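Long-range contacts in porin (Pseudomonas aeruginosa, PDB 3T24), which forms a beta-barrel channel of the OprD family in the bacterial outer membrane, through which small carboxylate-bearing solutes are thought to pass: residues G177-I181 with I340-T344; S239-R245 with K257-F263. All blocks are in the same frame, centred on the assembly; numbering follows the deposited sequence.

Contact 1: G177-I181 with I340-T344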
loop_
_atom_site.group_PDB
_atom_site.type_symbol
_atom_site.label_atom_id
_atom_site.label_comp_id
_atom_site.label_asym_id
_atom_site.label_seq_id
_atom_site.Cartn_x
_atom_site.Cartn_y
_atom_site.Cartn_z
ATOM N N GLY A 177 -18.970 -1.495 2.202
ATOM C CA GLY A 177 -18.976 -2.755 2.927
ATOM C C GLY A 177 -19.698 -2.615 4.265
ATOM O O GLY A 177 -20.723 -1.965 4.365
ATOM N N LYS A 178 -19.142 -3.192 5.315
ATOM C CA LYS A 178 -19.724 -3.006 6.636
ATOM C C LYS A 178 -18.807 -2.153 7.523
ATOM O O LYS A 178 -18.772 -2.341 8.738
ATOM C CB LYS A 178 -20.004 -4.372 7.269
ATOM C CG LYS A 178 -20.996 -5.210 6.478
ATOM C CD LYS A 178 -22.354 -4.517 6.430
ATOM C CE LYS A 178 -23.372 -5.402 5.737
ATOM N NZ LYS A 178 -24.707 -4.798 5.768
ATOM N N ARG A 179 -18.051 -1.247 6.898
ATOM C CA ARG A 179 -17.171 -0.318 7.615
ATOM C C ARG A 179 -18.028 0.618 8.429
ATOM O O ARG A 179 -17.626 1.114 9.487
ATOM C CB ARG A 179 -16.296 0.503 6.640
ATOM C CG ARG A 179 -15.264 -0.311 5.878
ATOM C CD ARG A 179 -14.427 0.538 4.905
ATOM N NE ARG A 179 -13.395 -0.275 4.239
ATOM C CZ ARG A 179 -13.584 -0.828 3.051
ATOM N NH1 ARG A 179 -14.731 -0.635 2.426
ATOM N NH2 ARG A 179 -12.646 -1.551 2.482
ATOM N N GLN A 180 -19.211 0.885 7.900
ATOM C CA GLN A 180 -20.172 1.642 8.646
ATOM C C GLN A 180 -19.676 3.102 8.853
ATOM O O GLN A 180 -20.053 3.826 9.790
ATOM C CB GLN A 180 -20.378 0.843 9.903
ATOM C CG GLN A 180 -20.345 1.578 11.125
ATOM C CD GLN A 180 -21.665 2.141 11.406
ATOM O OE1 GLN A 180 -22.536 2.180 10.536
ATOM N NE2 GLN A 180 -21.834 2.609 12.614
ATOM N N ILE A 181 -18.819 3.530 7.930
ATOM C CA ILE A 181 -18.380 4.915 7.879
ATOM C C ILE A 181 -19.404 5.789 7.163
ATOM O O ILE A 181 -19.814 5.526 6.039
ATOM C CB ILE A 181 -17.031 5.046 7.196
ATOM C CG1 ILE A 181 -15.951 4.448 8.100
ATOM C CG2 ILE A 181 -16.763 6.494 6.871
ATOM C CD1 ILE A 181 -14.684 4.156 7.396
ATOM N N ILE A 340 -18.275 -9.428 12.650
ATOM C CA ILE A 340 -18.652 -8.265 11.879
ATOM C C ILE A 340 -20.050 -7.828 12.227
ATOM O O ILE A 340 -20.979 -8.615 12.174
ATOM C CB ILE A 340 -18.560 -8.507 10.351
ATOM C CG1 ILE A 340 -17.097 -8.710 9.935
ATOM C CG2 ILE A 340 -19.151 -7.310 9.591
ATOM C CD1 ILE A 340 -16.943 -9.494 8.666
ATOM N N ASP A 341 -20.190 -6.561 12.590
ATOM C CA ASP A 341 -21.496 -5.981 12.765
ATOM C C ASP A 341 -22.144 -5.752 11.388
ATOM O O ASP A 341 -21.606 -5.028 10.535
ATOM C CB ASP A 341 -21.389 -4.675 13.552
ATOM C CG ASP A 341 -22.745 -4.062 13.846
ATOM O OD1 ASP A 341 -23.739 -4.554 13.272
ATOM O OD2 ASP A 341 -22.814 -3.085 14.628
ATOM N N LEU A 342 -23.303 -6.368 11.182
ATOM C CA LEU A 342 -23.976 -6.306 9.894
ATOM C C LEU A 342 -24.813 -5.051 9.758
ATOM O O LEU A 342 -25.323 -4.763 8.668
ATOM C CB LEU A 342 -24.833 -7.551 9.646
ATOM C CG LEU A 342 -24.116 -8.902 9.539
ATOM C CD1 LEU A 342 -25.158 -10.022 9.512
ATOM C CD2 LEU A 342 -23.198 -8.991 8.323
ATOM N N LEU A 343 -24.973 -4.316 10.858
ATOM C CA LEU A 343 -25.433 -2.921 10.770
ATOM C C LEU A 343 -26.949 -2.780 10.590
ATOM O O LEU A 343 -27.592 -1.975 11.257
ATOM C CB LEU A 343 -24.705 -2.207 9.607
ATOM C CG LEU A 343 -23.428 -1.373 9.856
ATOM C CD1 LEU A 343 -22.594 -1.845 11.034
ATOM C CD2 LEU A 343 -22.575 -1.261 8.586
ATOM N N THR A 344 -27.519 -3.543 9.672
ATOM C CA THR A 344 -28.943 -3.409 9.381
ATOM C C THR A 344 -29.699 -4.693 9.654
ATOM O O THR A 344 -30.893 -4.787 9.404
ATOM C CB THR A 344 -29.182 -3.048 7.913
ATOM O OG1 THR A 344 -28.534 -4.019 7.074
ATOM C CG2 THR A 344 -28.634 -1.663 7.627
#
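Lys178 turns CG beside its own backbone N (chi1 -61°) and bends at chi2 (-63°), which carries an otherwise extended chain alongside the turn at 341-343. There Lys178 NZ donates to Leu342 O at 3.0 Å. That carbonyl is doubly gripped: Thr344 N reaches Leu342 O at 2.7 Å from the opposite face of its plane, so the lysine meets a carbonyl already held within the turn. A long flexible chain suits this place, because its methylenes also make apolar contacts. It crosses Ile340 at about a right angle, with Lys178 CB 3.8 Å from Ile340 CG2, and runs past Leu343 in the opposite direction, with Lys178 CD 3.9 Å from Leu343 CD2. The same Leu343 CD2 methyl also meets Gln180 CB, at 3.3 Å, while the glutamine amide runs on to give its NE2 hydrogen to Asp282 O. Asp341 shapes the opposing chain. Asp341 OD1 accepts from Leu343 N at 2.7 Å, met from above the carboxylate plane, and OD2 forms a salt bridge with Lys307. Leu343, at positive phi (80°), continues the bend. A long inter-strand loop thus docks on an Asx turn at the end of strand 328-341, consistent with the loops that connect strands of an OprD-family barrel.

Contact 2: S239-R245 with K257-F263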
loop_
_atom_site.group_PDB
_atom_site.type_symbol
_atom_site.label_atom_id
_atom_site.label_comp_id
_atom_site.label_asym_id
_atom_site.label_seq_id
_atom_site.Cartn_x
_atom_site.Cartn_y
_atom_site.Cartn_z
ATOM N N SER A 239 8.754 -9.005 15.032
ATOM C CA SER A 239 7.506 -8.629 15.685
ATOM C C SER A 239 7.065 -7.253 15.214
ATOM O O SER A 239 7.772 -6.267 15.414
ATOM C CB SER A 239 7.666 -8.630 17.206
ATOM O OG SER A 239 7.777 -9.951 17.709
ATOM N N ASP A 240 5.898 -7.202 14.583
ATOM C CA ASP A 240 5.354 -5.975 14.017
ATOM C C ASP A 240 4.056 -5.649 14.741
ATOM O O ASP A 240 3.004 -6.211 14.417
ATOM C CB ASP A 240 5.068 -6.196 12.531
ATOM C CG ASP A 240 4.813 -4.897 11.767
ATOM O OD1 ASP A 240 4.359 -3.897 12.362
ATOM O OD2 ASP A 240 5.076 -4.883 10.550
ATOM N N ILE A 241 4.120 -4.760 15.731
ATOM C CA ILE A 241 2.928 -4.443 16.525
ATOM C C ILE A 241 2.454 -3.021 16.224
ATOM O O ILE A 241 3.258 -2.095 16.144
ATOM C CB ILE A 241 3.123 -4.682 18.059
ATOM C CG1 ILE A 241 3.232 -6.175 18.379
ATOM C CG2 ILE A 241 1.928 -4.162 18.850
ATOM C CD1 ILE A 241 4.415 -6.856 17.793
ATOM N N ARG A 242 1.142 -2.873 16.059
ATOM C CA ARG A 242 0.536 -1.651 15.549
ATOM C C ARG A 242 -0.749 -1.314 16.280
ATOM O O ARG A 242 -1.504 -2.204 16.676
ATOM C CB ARG A 242 0.180 -1.834 14.079
ATOM C CG ARG A 242 1.328 -2.304 13.205
ATOM C CD ARG A 242 0.860 -2.396 11.772
ATOM N NE ARG A 242 1.883 -2.931 10.888
ATOM C CZ ARG A 242 1.691 -3.151 9.594
ATOM N NH1 ARG A 242 0.515 -2.878 9.029
ATOM N NH2 ARG A 242 2.680 -3.636 8.862
ATOM N N TRP A 243 -1.020 -0.024 16.424
ATOM C CA TRP A 243 -2.253 0.410 17.064
ATOM C C TRP A 243 -2.607 1.805 16.606
ATOM O O TRP A 243 -1.785 2.705 16.655
ATOM C CB TRP A 243 -2.099 0.380 18.587
ATOM C CG TRP A 243 -3.374 0.657 19.284
ATOM C CD1 TRP A 243 -4.363 -0.243 19.580
ATOM C CD2 TRP A 243 -3.822 1.921 19.775
ATOM N NE1 TRP A 243 -5.393 0.386 20.235
ATOM C CE2 TRP A 243 -5.087 1.713 20.368
ATOM C CE3 TRP A 243 -3.275 3.207 19.780
ATOM C CZ2 TRP A 243 -5.814 2.745 20.951
ATOM C CZ3 TRP A 243 -3.993 4.227 20.357
ATOM C CH2 TRP A 243 -5.253 3.994 20.934
ATOM N N ALA A 244 -3.836 1.982 16.141
ATOM C CA ALA A 244 -4.243 3.265 15.584
ATOM C C ALA A 244 -5.586 3.674 16.150
ATOM O O ALA A 244 -6.513 2.868 16.221
ATOM C CB ALA A 244 -4.331 3.182 14.068
ATOM N N ARG A 245 -5.676 4.936 16.545
ATOM C CA ARG A 245 -6.919 5.522 16.998
ATOM C C ARG A 245 -7.341 6.526 15.928
ATOM O O ARG A 245 -6.570 7.431 15.566
ATOM C CB ARG A 245 -6.705 6.201 18.362
ATOM C CG ARG A 245 -7.879 7.010 18.902
ATOM C CD ARG A 245 -9.125 6.167 18.852
ATOM N NE ARG A 245 -10.259 6.724 19.585
ATOM C CZ ARG A 245 -11.523 6.517 19.235
ATOM N NH1 ARG A 245 -11.793 5.784 18.161
ATOM N NH2 ARG A 245 -12.515 7.045 19.942
ATOM N N LYS A 257 -10.644 2.012 16.710
ATOM C CA LYS A 257 -9.336 1.601 17.179
ATOM C C LYS A 257 -8.961 0.340 16.416
ATOM O O LYS A 257 -9.789 -0.549 16.217
ATOM C CB LYS A 257 -9.343 1.363 18.689
ATOM C CG LYS A 257 -10.092 2.432 19.455
ATOM C CD LYS A 257 -9.939 2.269 20.966
ATOM C CE LYS A 257 -10.673 3.368 21.728
ATOM N NZ LYS A 257 -12.150 3.340 21.487
ATOM N N ALA A 258 -7.720 0.270 15.969
ATOM C CA ALA A 258 -7.286 -0.851 15.166
ATOM C C ALA A 258 -6.033 -1.443 15.766
ATOM O O ALA A 258 -4.948 -0.895 15.599
ATOM C CB ALA A 258 -7.018 -0.402 13.741
ATOM N N LEU A 259 -6.180 -2.560 16.467
ATOM C CA LEU A 259 -5.018 -3.281 16.951
ATOM C C LEU A 259 -4.694 -4.346 15.921
ATOM O O LEU A 259 -5.557 -5.131 15.527
ATOM C CB LEU A 259 -5.284 -3.906 18.316
ATOM C CG LEU A 259 -4.164 -4.737 18.958
ATOM C CD1 LEU A 259 -2.841 -3.964 19.088
ATOM C CD2 LEU A 259 -4.600 -5.329 20.323
ATOM N N ASN A 260 -3.454 -4.349 15.461
ATOM C CA ASN A 260 -3.037 -5.328 14.474
ATOM C C ASN A 260 -1.544 -5.597 14.574
ATOM O O ASN A 260 -0.740 -4.679 14.656
ATOM C CB ASN A 260 -3.482 -4.942 13.044
ATOM C CG ASN A 260 -2.868 -3.644 12.554
ATOM O OD1 ASN A 260 -2.143 -3.635 11.567
ATOM N ND2 ASN A 260 -3.183 -2.535 13.219
ATOM N N ALA A 261 -1.199 -6.875 14.595
ATOM C CA ALA A 261 0.163 -7.300 14.815
ATOM C C ALA A 261 0.476 -8.542 13.982
ATOM O O ALA A 261 -0.381 -9.398 13.765
ATOM C CB ALA A 261 0.384 -7.578 16.285
ATOM N N MET A 262 1.713 -8.630 13.520
ATOM C CA MET A 262 2.159 -9.775 12.748
ATOM C C MET A 262 3.468 -10.266 13.314
ATOM O O MET A 262 4.341 -9.474 13.693
ATOM C CB MET A 262 2.353 -9.417 11.273
ATOM C CG MET A 262 2.693 -10.626 10.402
ATOM S SD MET A 262 1.358 -11.125 9.293
ATOM C CE MET A 262 1.313 -9.711 8.183
ATOM N N PHE A 263 3.602 -11.582 13.362
ATOM C CA PHE A 263 4.817 -12.200 13.846
ATOM C C PHE A 263 5.307 -13.109 12.747
ATOM O O PHE A 263 4.563 -13.964 12.274
ATOM C CB PHE A 263 4.521 -12.968 15.127
ATOM C CG PHE A 263 4.019 -12.093 16.236
ATOM C CD1 PHE A 263 4.900 -11.527 17.141
ATOM C CD2 PHE A 263 2.674 -11.803 16.347
ATOM C CE1 PHE A 263 4.446 -10.704 18.146
ATOM C CE2 PHE A 263 2.213 -10.982 17.350
ATOM C CZ PHE A 263 3.102 -10.430 18.252
#
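Arg242 and Asn260 face each other as a hydrogen-bonded pair, their side chains slanting past one another with guanidinium and amide planes 90° apart. Arg242 CD lies 3.3 Å from Asn260 OD1, an oxygen that accepts from Val296 N. Across the non-hydrogen-bonded pairs, Trp243 CD1 meets Leu259 CB at 4.0 Å, Ile241 CD1 meets Phe263 CZ at 3.8 Å, and Ser239 OG sits near the plane of the Phe263 ring, 3.3 Å from Phe263 CD1. The apolar run of Ile241, Trp243, Leu259, Ala261 and Phe263 suits a lipid-facing wall; Asp240, Arg242 and Asn260, among Ala244, Ala258 and Met262, probably look to the channel, as in a transmembrane hairpin of a porin barrel. Between the two faces, the antiparallel ladder includes Asp240 N to Met262 O at 2.9 Å and a straight bond from Asn260 N to Arg242 O (175°). With CG beside its backbone N (chi1 -53°) and its chain extended to NE, Arg242 grips Asp240 side-on, Arg242 NE to Asp240 OD1 at 3.0 Å and Arg242 NH2 to Asp240 OD2 at 3.2 Å. Tyr294 makes a cation-pi contact with Arg242. Farther along, Lys257 NZ stands over the Arg245 guanidinium, like charges 4.0 Å apart at Arg245 NH2, probably offset by the salt bridge of Arg245 NH1 with Asp255.

Overall arrangement
The two contacts lie about 21 Å apart between centres, with nearest atoms about 10 Å apart, and share no strand. Contact 2 couples neighbouring strands, 235-248 and 255-267, through a regular ladder and buries 680 Å². Contact 1 docks a loop on a strand end from a distant part of the sequence and buries 283 Å², without a backbone-to-backbone bond between its segments. Both are partly buried, contact 1 lying farther from the centre of the chain. They are linked through Gln180 O of contact 1, which accepts from Asn253 ND2 in the turn of the hairpin that contact 2 builds. Repeated backbone bonds carry contact 2; one lysine and a few aliphatic groups carry contact 1.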